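Local coordinates for putative exported protein (Bordetella pertussis Tohama I, PDB 2PFY), which binds pyroglutamic acid in the periplasm, probably as the solute receptor of a tripartite ATP-independent (TRAP) transporter, at residues 140-152 and 173-185. Sequence-based numbering, arbitrary orientation.
Sequences TRFRAYSASTSHM and STGVIDAMLTSPA. With PCA (pyroglutamic acid), chain E.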
ATOM      1  N   THR A 140      -6.340  15.691  17.092  1.00 32.65           N
ATOM      2  CA  THR A 140      -5.084  15.774  16.345  1.00 32.90           C
ATOM      3  C   THR A 140      -5.352  15.698  14.834  1.00 31.50           C
ATOM      4  O   THR A 140      -6.156  14.878  14.387  1.00 31.86           O
ATOM      5  CB  THR A 140      -4.084  14.669  16.826  1.00 32.90           C
ATOM      6  OG1 THR A 140      -3.673  14.970  18.172  1.00 36.67           O
ATOM      7  CG2 THR A 140      -2.832  14.621  15.966  1.00 33.77           C
ATOM      8  N   ARG A 141      -4.702  16.585  14.079  1.00 30.89           N
ATOM      9  CA  ARG A 141      -4.714  16.572  12.602  1.00 30.73           C
ATOM     10  C   ARG A 141      -3.864  15.388  12.185  1.00 29.02           C
ATOM     11  O   ARG A 141      -2.651  15.403  12.316  1.00 28.60           O
ATOM     12  CB  ARG A 141      -4.139  17.867  12.035  1.00 30.02           C
ATOM     13  CG  ARG A 141      -4.930  19.122  12.478  1.00 32.95           C
ATOM     14  CD  ARG A 141      -4.171  20.416  12.127  1.00 33.47           C
ATOM     15  NE  ARG A 141      -5.010  21.605  12.322  1.00 38.51           N
ATOM     16  CZ  ARG A 141      -4.695  22.830  11.906  1.00 39.59           C
ATOM     17  NH1 ARG A 141      -3.571  23.038  11.243  1.00 37.02           N
ATOM     18  NH2 ARG A 141      -5.512  23.848  12.150  1.00 40.03           N
ATOM     19  N   PHE A 142      -4.529  14.331  11.768  1.00 27.90           N
ATOM     20  CA  PHE A 142      -3.854  13.058  11.630  1.00 27.48           C
ATOM     21  C   PHE A 142      -3.913  12.680  10.145  1.00 26.87           C
ATOM     22  O   PHE A 142      -4.989  12.653   9.538  1.00 27.46           O
ATOM     23  CB  PHE A 142      -4.541  12.024  12.523  1.00 27.15           C
ATOM     24  CG  PHE A 142      -3.775  10.724  12.666  1.00 28.75           C
ATOM     25  CD1 PHE A 142      -3.025  10.463  13.817  1.00 26.06           C
ATOM     26  CD2 PHE A 142      -3.807   9.755  11.639  1.00 26.24           C
ATOM     27  CE1 PHE A 142      -2.337   9.254  13.954  1.00 28.19           C
ATOM     28  CE2 PHE A 142      -3.092   8.543  11.756  1.00 24.68           C
ATOM     29  CZ  PHE A 142      -2.363   8.290  12.908  1.00 25.65           C
ATOM     30  N   ARG A 143      -2.756  12.424   9.554  1.00 26.03           N
ATOM     31  CA  ARG A 143      -2.701  12.060   8.133  1.00 25.69           C
ATOM     32  C   ARG A 143      -3.492  10.802   7.814  1.00 25.31           C
ATOM     33  O   ARG A 143      -3.328   9.770   8.479  1.00 26.74           O
ATOM     34  CB  ARG A 143      -1.251  11.838   7.686  1.00 25.68           C
ATOM     35  CG  ARG A 143      -1.141  11.425   6.195  1.00 25.80           C
ATOM     36  CD  ARG A 143       0.233  11.007   5.814  1.00 23.30           C
ATOM     37  NE  ARG A 143       0.213  10.559   4.415  1.00 23.10           N
ATOM     38  CZ  ARG A 143       0.758   9.430   3.976  1.00 20.99           C
ATOM     39  NH1 ARG A 143       1.452   8.669   4.815  1.00 19.33           N
ATOM     40  NH2 ARG A 143       0.654   9.092   2.677  1.00 18.57           N
ATOM     41  N   ALA A 144      -4.337  10.877   6.787  1.00 24.04           N
ATOM     42  CA  ALA A 144      -4.954   9.681   6.193  1.00 23.54           C
ATOM     43  C   ALA A 144      -4.452   9.568   4.752  1.00 23.35           C
ATOM     44  O   ALA A 144      -4.050  10.563   4.180  1.00 23.17           O
ATOM     45  CB  ALA A 144      -6.488   9.802   6.182  1.00 23.69           C
ATOM     46  N   TYR A 145      -4.458   8.365   4.173  1.00 22.73           N
ATOM     47  CA  TYR A 145      -3.930   8.212   2.809  1.00 23.06           C
ATOM     48  C   TYR A 145      -4.809   7.364   1.902  1.00 23.49           C
ATOM     49  O   TYR A 145      -4.418   7.013   0.779  1.00 23.40           O
ATOM     50  CB  TYR A 145      -2.475   7.714   2.816  1.00 21.69           C
ATOM     51  CG  TYR A 145      -2.228   6.384   3.482  1.00 21.35           C
ATOM     52  CD1 TYR A 145      -2.760   5.202   2.952  1.00 19.66           C
ATOM     53  CD2 TYR A 145      -1.418   6.294   4.626  1.00 19.20           C
ATOM     54  CE1 TYR A 145      -2.526   3.997   3.545  1.00 21.72           C
ATOM     55  CE2 TYR A 145      -1.184   5.071   5.244  1.00 18.81           C
ATOM     56  CZ  TYR A 145      -1.745   3.923   4.703  1.00 20.96           C
ATOM     57  OH  TYR A 145      -1.539   2.686   5.258  1.00 19.83           O
ATOM     58  N   SER A 146      -5.998   7.048   2.407  1.00 24.50           N
ATOM     59  CA  SER A 146      -6.955   6.153   1.746  1.00 25.92           C
ATOM     60  C   SER A 146      -8.314   6.349   2.442  1.00 26.87           C
ATOM     61  O   SER A 146      -8.382   6.968   3.524  1.00 27.32           O
ATOM     62  CB  SER A 146      -6.479   4.696   1.851  1.00 24.96           C
ATOM     63  OG  SER A 146      -6.464   4.257   3.208  1.00 26.70           O
ATOM     64  N   ALA A 147      -9.387   5.871   1.804  1.00 27.26           N
ATOM     65  CA  ALA A 147     -10.713   5.801   2.426  1.00 27.40           C
ATOM     66  C   ALA A 147     -10.676   5.043   3.756  1.00 28.03           C
ATOM     67  O   ALA A 147     -11.213   5.518   4.760  1.00 28.10           O
ATOM     68  CB  ALA A 147     -11.739   5.156   1.429  1.00 26.89           C
ATOM     69  N   SER A 148     -10.029   3.879   3.781  1.00 28.11           N
ATOM     70  CA  SER A 148      -9.916   3.097   5.021  1.00 28.02           C
ATOM     71  C   SER A 148      -9.195   3.846   6.147  1.00 28.21           C
ATOM     72  O   SER A 148      -9.705   3.905   7.286  1.00 28.40           O
ATOM     73  CB  SER A 148      -9.250   1.740   4.771  1.00 27.94           C
ATOM     74  OG  SER A 148      -9.255   0.972   5.967  1.00 29.20           O
ATOM     75  N   THR A 149      -8.025   4.418   5.863  1.00 26.78           N
ATOM     76  CA  THR A 149      -7.327   5.164   6.902  1.00 26.90           C
ATOM     77  C   THR A 149      -8.032   6.462   7.339  1.00 27.63           C
ATOM     78  O   THR A 149      -7.863   6.892   8.485  1.00 26.52           O
ATOM     79  CB  THR A 149      -5.824   5.442   6.543  1.00 26.77           C
ATOM     80  OG1 THR A 149      -5.735   6.133   5.290  1.00 24.43           O
ATOM     81  CG2 THR A 149      -5.011   4.128   6.507  1.00 22.91           C
ATOM     82  N   SER A 150      -8.789   7.090   6.438  1.00 28.39           N
ATOM     83  CA  SER A 150      -9.661   8.219   6.811  1.00 30.42           C
ATOM     84  C   SER A 150     -10.719   7.813   7.839  1.00 31.87           C
ATOM     85  O   SER A 150     -10.882   8.478   8.873  1.00 32.82           O
ATOM     86  CB  SER A 150     -10.374   8.788   5.583  1.00 30.69           C
ATOM     87  OG  SER A 150      -9.605   9.788   4.971  1.00 32.40           O
ATOM     88  N   HIS A 151     -11.419   6.720   7.540  1.00 32.38           N
ATOM     89  CA  HIS A 151     -12.384   6.133   8.446  1.00 34.36           C
ATOM     90  C   HIS A 151     -11.736   5.718   9.786  1.00 34.62           C
ATOM     91  O   HIS A 151     -12.260   6.020  10.866  1.00 35.08           O
ATOM     92  CB  HIS A 151     -13.060   4.939   7.770  1.00 34.72           C
ATOM     93  CG  HIS A 151     -14.188   4.355   8.569  1.00 38.27           C
ATOM     94  ND1 HIS A 151     -14.417   2.997   8.650  1.00 42.77           N
ATOM     95  CD2 HIS A 151     -15.142   4.944   9.327  1.00 39.65           C
ATOM     96  CE1 HIS A 151     -15.468   2.775   9.421  1.00 42.46           C
ATOM     97  NE2 HIS A 151     -15.930   3.941   9.840  1.00 41.70           N
HETATM   98  N   MSE A 152     -10.586   5.051   9.715  1.00 34.37           N
HETATM   99  CA  MSE A 152      -9.872   4.635  10.912  1.00 35.63           C
HETATM  100  C   MSE A 152      -9.518   5.823  11.814  1.00 33.86           C
HETATM  101  O   MSE A 152      -9.706   5.755  13.041  1.00 33.44           O
HETATM  102  CB  MSE A 152      -8.620   3.847  10.535  1.00 34.74           C
HETATM  103  CG  MSE A 152      -7.806   3.342  11.724  1.00 35.63           C
HETATM  104 SE   MSE A 152      -6.031   2.899  11.070  1.00 43.88          SE
HETATM  105  CE  MSE A 152      -5.397   4.810  10.793  1.00 37.96           C
ATOM    106  N   SER A 173       5.380  20.452   7.705  1.00 34.31           N
ATOM    107  CA  SER A 173       6.100  21.709   7.811  1.00 36.83           C
ATOM    108  C   SER A 173       5.120  22.877   7.981  1.00 37.33           C
ATOM    109  O   SER A 173       5.360  23.807   8.750  1.00 37.75           O
ATOM    110  CB  SER A 173       6.970  21.895   6.565  1.00 38.06           C
ATOM    111  OG  SER A 173       7.957  22.862   6.813  1.00 43.18           O
ATOM    112  N   THR A 174       3.998  22.811   7.297  1.00 36.96           N
ATOM    113  CA  THR A 174       3.039  23.912   7.330  1.00 37.42           C
ATOM    114  C   THR A 174       1.956  23.655   8.372  1.00 36.36           C
ATOM    115  O   THR A 174       1.013  24.432   8.484  1.00 37.61           O
ATOM    116  CB  THR A 174       2.391  24.105   5.938  1.00 37.50           C
ATOM    117  OG1 THR A 174       1.679  22.909   5.595  1.00 38.12           O
ATOM    118  CG2 THR A 174       3.465  24.372   4.888  1.00 37.50           C
ATOM    119  N   GLY A 175       2.078  22.556   9.115  1.00 35.02           N
ATOM    120  CA  GLY A 175       1.147  22.233  10.191  1.00 33.09           C
ATOM    121  C   GLY A 175      -0.180  21.673   9.742  1.00 32.46           C
ATOM    122  O   GLY A 175      -1.138  21.629  10.514  1.00 32.78           O
ATOM    123  N   VAL A 176      -0.257  21.221   8.499  1.00 30.42           N
ATOM    124  CA  VAL A 176      -1.479  20.634   8.013  1.00 29.29           C
ATOM    125  C   VAL A 176      -1.714  19.332   8.732  1.00 28.67           C
ATOM    126  O   VAL A 176      -2.855  18.963   8.983  1.00 29.03           O
ATOM    127  CB  VAL A 176      -1.467  20.443   6.450  1.00 30.05           C
ATOM    128  CG1 VAL A 176      -2.556  19.445   5.992  1.00 28.64           C
ATOM    129  CG2 VAL A 176      -1.640  21.811   5.756  1.00 30.46           C
ATOM    130  N   ILE A 177      -0.639  18.629   9.080  1.00 27.58           N
ATOM    131  CA  ILE A 177      -0.781  17.395   9.835  1.00 26.42           C
ATOM    132  C   ILE A 177       0.224  17.398  10.987  1.00 26.65           C
ATOM    133  O   ILE A 177       1.277  18.014  10.896  1.00 26.26           O
ATOM    134  CB  ILE A 177      -0.636  16.111   8.953  1.00 26.93           C
ATOM    135  CG1 ILE A 177       0.722  16.087   8.228  1.00 26.48           C
ATOM    136  CG2 ILE A 177      -1.866  15.966   7.994  1.00 25.10           C
ATOM    137  CD1 ILE A 177       1.052  14.758   7.471  1.00 26.07           C
ATOM    138  N   ASP A 178      -0.096  16.676  12.055  1.00 27.58           N
ATOM    139  CA  ASP A 178       0.788  16.630  13.222  1.00 28.41           C
ATOM    140  C   ASP A 178       1.185  15.209  13.611  1.00 27.72           C
ATOM    141  O   ASP A 178       2.060  15.036  14.462  1.00 28.85           O
ATOM    142  CB  ASP A 178       0.117  17.298  14.420  1.00 29.07           C
ATOM    143  CG  ASP A 178      -0.038  18.804  14.257  1.00 32.51           C
ATOM    144  OD1 ASP A 178       0.961  19.536  14.178  1.00 35.52           O
ATOM    145  OD2 ASP A 178      -1.187  19.263  14.226  1.00 39.41           O
ATOM    146  N   ALA A 179       0.541  14.208  13.007  1.00 26.64           N
ATOM    147  CA  ALA A 179       0.781  12.781  13.291  1.00 26.15           C
ATOM    148  C   ALA A 179       0.395  11.922  12.072  1.00 25.56           C
ATOM    149  O   ALA A 179      -0.389  12.344  11.219  1.00 25.74           O
ATOM    150  CB  ALA A 179      -0.033  12.312  14.536  1.00 25.71           C
HETATM  151  N   MSE A 180       0.922  10.710  11.979  1.00 24.71           N
HETATM  152  CA  MSE A 180       0.520   9.882  10.833  1.00 24.95           C
HETATM  153  C   MSE A 180       0.657   8.412  11.150  1.00 23.52           C
HETATM  154  O   MSE A 180       1.204   8.015  12.212  1.00 22.13           O
HETATM  155  CB  MSE A 180       1.347  10.276   9.593  1.00 22.62           C
HETATM  156  CG  MSE A 180       2.819  10.070   9.764  1.00 23.49           C
HETATM  157 SE   MSE A 180       3.692  10.208   8.049  1.00 33.68          SE
HETATM  158  CE  MSE A 180       5.622   9.845   8.655  1.00 23.06           C
ATOM    159  N   LEU A 181       0.159   7.603  10.223  1.00 22.37           N
ATOM    160  CA  LEU A 181       0.246   6.172  10.329  1.00 21.61           C
ATOM    161  C   LEU A 181       0.780   5.701   8.998  1.00 21.37           C
ATOM    162  O   LEU A 181       0.203   6.025   7.941  1.00 21.29           O
ATOM    163  CB  LEU A 181      -1.128   5.543  10.583  1.00 20.98           C
ATOM    164  CG  LEU A 181      -1.157   4.001  10.520  1.00 23.51           C
ATOM    165  CD1 LEU A 181      -1.868   3.335  11.714  1.00 25.99           C
ATOM    166  CD2 LEU A 181      -1.813   3.538   9.206  1.00 25.35           C
ATOM    167  N   THR A 182       1.900   4.984   9.048  1.00 20.84           N
ATOM    168  CA  THR A 182       2.571   4.508   7.827  1.00 19.10           C
ATOM    169  C   THR A 182       3.685   3.561   8.235  1.00 19.06           C
ATOM    170  O   THR A 182       4.004   3.466   9.435  1.00 19.82           O
ATOM    171  CB  THR A 182       3.088   5.681   6.902  1.00 18.74           C
ATOM    172  OG1 THR A 182       3.461   5.158   5.619  1.00 19.20           O
ATOM    173  CG2 THR A 182       4.299   6.483   7.507  1.00 17.36           C
ATOM    174  N   SER A 183       4.288   2.890   7.244  1.00 18.09           N
ATOM    175  CA  SER A 183       5.336   1.923   7.492  1.00 17.00           C
ATOM    176  C   SER A 183       6.645   2.628   7.841  1.00 16.95           C
ATOM    177  O   SER A 183       6.827   3.859   7.565  1.00 16.06           O
ATOM    178  CB  SER A 183       5.585   1.068   6.239  1.00 16.45           C
ATOM    179  OG  SER A 183       6.005   1.939   5.196  1.00 16.51           O
ATOM    180  N   PRO A 184       7.585   1.852   8.391  1.00 16.87           N
ATOM    181  CA  PRO A 184       8.953   2.364   8.508  1.00 17.82           C
ATOM    182  C   PRO A 184       9.611   2.601   7.132  1.00 17.60           C
ATOM    183  O   PRO A 184      10.566   3.370   7.049  1.00 17.54           O
ATOM    184  CB  PRO A 184       9.681   1.278   9.319  1.00 17.33           C
ATOM    185  CG  PRO A 184       8.877  -0.022   9.053  1.00 17.63           C
ATOM    186  CD  PRO A 184       7.438   0.501   8.979  1.00 17.03           C
ATOM    187  N   ALA A 185       9.084   1.998   6.052  1.00 16.85           N
ATOM    188  CA  ALA A 185       9.653   2.269   4.715  1.00 16.48           C
ATOM    189  C   ALA A 185       9.427   3.723   4.295  1.00 16.83           C
ATOM    190  O   ALA A 185      10.343   4.387   3.806  1.00 16.96           O
ATOM    191  CB  ALA A 185       9.063   1.330   3.660  1.00 15.04           C
TER
HETATM  192  N   PCA E 302       3.316   3.957   2.852  1.00 22.63           N
HETATM  193  CA  PCA E 302       2.207   4.440   1.996  1.00 23.48           C
HETATM  194  CB  PCA E 302       1.012   3.533   2.158  1.00 22.44           C
HETATM  195  CG  PCA E 302       1.391   2.524   3.199  1.00 23.29           C
HETATM  196  CD  PCA E 302       2.810   2.826   3.549  1.00 20.74           C
HETATM  197  OE  PCA E 302       3.490   2.149   4.312  1.00 22.48           O
HETATM  198  C   PCA E 302       1.838   5.863   2.368  1.00 24.18           C
HETATM  199  O   PCA E 302       1.121   6.589   1.669  1.00 24.73           O
HETATM  200  OXT PCA E 302       2.274   6.313   3.412  1.00 25.49           O
HETATM  201  O   HOH W   1      -0.974   8.316   7.620  1.00 22.03           O
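F142 lies with one face of its ring against the backbone of A179 and M180, its CD1 3.6 Å from A179 CB, while CE2 and CZ reach on to L181 CB. This is where two nearly parallel strands of a periplasmic binding protein of the DctP family, 141-144 and 180-182, meet on their way into the ligand pocket. A single bridge joins the backbones at F142 and A179, made by R143 N to A179 O (2.9 Å, 171°) and a weak bond from A179 N to R141 O, which also takes a nearly straight one from D178 N. Beyond R143 the backbones part, and water 1 takes over, donating to R143 O and accepting from L181 N.

At the outer end R141 runs extended across the turn, past D178, and its NH1 donates to G175 O (2.9 Å); G175 O lies close to the guanidinium plane, whereas NH1 comes in from above the G175 carbonyl plane. G175 closes a Schellman motif after helix 168-173. At the inner end L181 puts CD1 3.9 Å from CE of selenomethionine M152, and its carbonyl oxygen meets the rim of the Y145 ring in plane, 3.2 Å from CE2. The Y145 ring is sandwiched, T149 CG2 over one face and ligand CB over the other.

R143, with CG anti to the backbone N (chi1 179°) and the chain straight to NE, slides its CB past M180 CB and alongside I177 to reach the pyroglutamate carboxylate. NE donates a hydrogen bond to V163 O, which helps fix the guanidinium's rotation, and Y145 CD2 sits over one face. Both segments thus hold the ligand: R143 NH2 bonds to its O (2.7 Å), while OXT takes both R143 NH1 and T182 OG1. From S183, the N-cap of helix 184-189, the lactam carbonyl oxygen OE accepts two bonds, one from the backbone N and one from OG.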